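Peroxisomal acyl-CoA oxidase 1A (Solanum lycopersicum, PDB 2FON) probably catalyses the FAD-dependent oxidation of acyl-CoA thioesters in peroxisomal beta-oxidation of fatty acids. Local coordinates at residues N164-E169 against Y218-F223. Numbering follows the deposited sequence.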
loop_
_atom_site.group_PDB
_atom_site.type_symbol
_atom_site.label_atom_id
_atom_site.label_comp_id
_atom_site.label_asym_id
_atom_site.label_seq_id
_atom_site.Cartn_x
_atom_site.Cartn_y
_atom_site.Cartn_z
ATOM N N ASN B 164 11.061 19.738 -8.598
ATOM C CA ASN B 164 11.987 20.826 -8.816
ATOM C C ASN B 164 11.376 21.919 -9.694
ATOM O O ASN B 164 11.694 22.006 -10.939
ATOM C CB ASN B 164 13.270 20.293 -9.394
ATOM C CG ASN B 164 14.233 21.393 -9.817
ATOM O OD1 ASN B 164 14.319 22.413 -9.190
ATOM N ND2 ASN B 164 14.960 21.163 -10.893
ATOM N N VAL B 165 10.525 22.746 -9.043
ATOM C CA VAL B 165 9.760 23.833 -9.704
ATOM C C VAL B 165 10.691 24.795 -10.339
ATOM O O VAL B 165 10.389 25.300 -11.387
ATOM C CB VAL B 165 8.842 24.671 -8.762
ATOM C CG1 VAL B 165 8.093 25.620 -9.571
ATOM C CG2 VAL B 165 7.822 23.778 -8.017
ATOM N N GLN B 166 11.848 25.042 -9.729
ATOM C CA GLN B 166 12.760 26.075 -10.250
ATOM C C GLN B 166 13.335 25.687 -11.590
ATOM O O GLN B 166 13.953 26.506 -12.248
ATOM C CB GLN B 166 13.872 26.419 -9.265
ATOM C CG GLN B 166 13.821 27.840 -8.627
ATOM C CD GLN B 166 12.448 28.595 -8.766
ATOM O OE1 GLN B 166 11.525 28.395 -7.939
ATOM N NE2 GLN B 166 12.339 29.501 -9.797
ATOM N N GLY B 167 13.109 24.449 -12.008
ATOM C CA GLY B 167 13.713 23.958 -13.217
ATOM C C GLY B 167 12.728 23.733 -14.320
ATOM O O GLY B 167 13.064 23.038 -15.251
ATOM N N LEU B 168 11.518 24.288 -14.220
ATOM C CA LEU B 168 10.523 24.148 -15.301
ATOM C C LEU B 168 11.072 24.684 -16.624
ATOM O O LEU B 168 11.890 25.621 -16.658
ATOM C CB LEU B 168 9.236 24.932 -15.025
ATOM C CG LEU B 168 8.399 24.573 -13.803
ATOM C CD1 LEU B 168 7.416 25.682 -13.492
ATOM C CD2 LEU B 168 7.677 23.207 -13.844
ATOM N N GLU B 169 10.589 24.118 -17.722
ATOM C CA GLU B 169 11.120 24.509 -19.026
ATOM C C GLU B 169 10.184 25.405 -19.815
ATOM O O GLU B 169 10.633 26.028 -20.772
ATOM C CB GLU B 169 11.483 23.288 -19.892
ATOM C CG GLU B 169 12.415 22.262 -19.298
ATOM C CD GLU B 169 12.607 21.069 -20.271
ATOM O OE1 GLU B 169 13.144 21.280 -21.400
ATOM O OE2 GLU B 169 12.216 19.924 -19.900
ATOM N N TYR B 218 14.299 35.829 -15.300
ATOM C CA TYR B 218 13.937 36.318 -13.973
ATOM C C TYR B 218 13.212 35.229 -13.163
ATOM O O TYR B 218 12.616 35.504 -12.122
ATOM C CB TYR B 218 13.089 37.602 -14.071
ATOM C CG TYR B 218 13.868 38.798 -14.523
ATOM C CD1 TYR B 218 13.882 39.195 -15.872
ATOM C CD2 TYR B 218 14.625 39.532 -13.610
ATOM C CE1 TYR B 218 14.630 40.294 -16.287
ATOM C CE2 TYR B 218 15.378 40.628 -14.014
ATOM C CZ TYR B 218 15.388 41.014 -15.348
ATOM O OH TYR B 218 16.159 42.142 -15.718
ATOM N N GLY B 219 13.255 33.995 -13.646
ATOM C CA GLY B 219 12.657 32.878 -12.901
ATOM C C GLY B 219 11.145 32.652 -13.036
ATOM O O GLY B 219 10.451 33.355 -13.758
ATOM N N VAL B 220 10.633 31.668 -12.314
ATOM C CA VAL B 220 9.277 31.214 -12.556
ATOM C C VAL B 220 8.135 32.184 -12.114
ATOM O O VAL B 220 8.163 32.723 -11.016
ATOM C CB VAL B 220 9.111 29.840 -11.964
ATOM C CG1 VAL B 220 7.672 29.454 -11.964
ATOM C CG2 VAL B 220 9.957 28.841 -12.753
ATOM N N ASN B 221 7.169 32.428 -13.009
ATOM C CA ASN B 221 5.977 33.167 -12.629
ATOM C C ASN B 221 4.682 32.612 -13.140
ATOM O O ASN B 221 4.657 31.699 -13.938
ATOM C CB ASN B 221 6.070 34.582 -13.098
ATOM C CG ASN B 221 7.017 35.380 -12.291
ATOM O OD1 ASN B 221 6.618 36.217 -11.488
ATOM N ND2 ASN B 221 8.297 35.134 -12.494
ATOM N N GLY B 222 3.586 33.187 -12.670
ATOM C CA GLY B 222 2.253 32.666 -12.974
ATOM C C GLY B 222 1.635 33.507 -14.056
ATOM O O GLY B 222 1.666 34.719 -13.957
ATOM N N PHE B 223 1.075 32.873 -15.077
ATOM C CA PHE B 223 0.381 33.595 -16.120
ATOM C C PHE B 223 -1.019 33.065 -16.304
ATOM O O PHE B 223 -1.240 31.851 -16.326
ATOM C CB PHE B 223 1.143 33.468 -17.415
ATOM C CG PHE B 223 2.539 33.944 -17.310
ATOM C CD1 PHE B 223 3.495 33.187 -16.653
ATOM C CD2 PHE B 223 2.901 35.174 -17.829
ATOM C CE1 PHE B 223 4.796 33.639 -16.546
ATOM C CE2 PHE B 223 4.193 35.649 -17.738
ATOM C CZ PHE B 223 5.147 34.894 -17.096
#
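Val220 turns its side chain from strand 216-226 onto the 3-10 turn and loop of 164-169, meeting Val165, Gln166 and Leu168. CB of Val220 lies 3.9 Å from NE2 of Gln166. There the side chain forks: CG1 of Val220, anti to the backbone N (chi1 169°), reaches CD1 of Leu168 at 4.1 Å, while CG2 of Val220 shares that methyl, lies 3.8 Å from the carbonyl O of Val165 and also touches NE2 of Gln166. A beta-branched residue suits this place, since it favours extended backbone and spreads a short side chain over several neighbours. Buried Leu168 crosses Val220 at about a right angle, its hydrophobic chain suited to the covered position beside Tyr208. The Gln166 chain bends at chi2, so that its NE2 approaches Val220 N at 3.7 Å, in van der Waals contact; a polar side chain suits this exposed residue. Gly219, lacking a side chain, readily takes its positive phi (82°). Within the strand, O of Gly219 accepts a hydrogen bond from ND2 of Asn221 at 3.1 Å. In the acyl-CoA dehydrogenase middle domain, the contact joins the loop between strands 152-155 and 171-175 to strand 216-226; Tyr208 of the antiparallel strand 204-213 touches both Val220 and Leu168, and Val165 packs on FAD-binding Gln156.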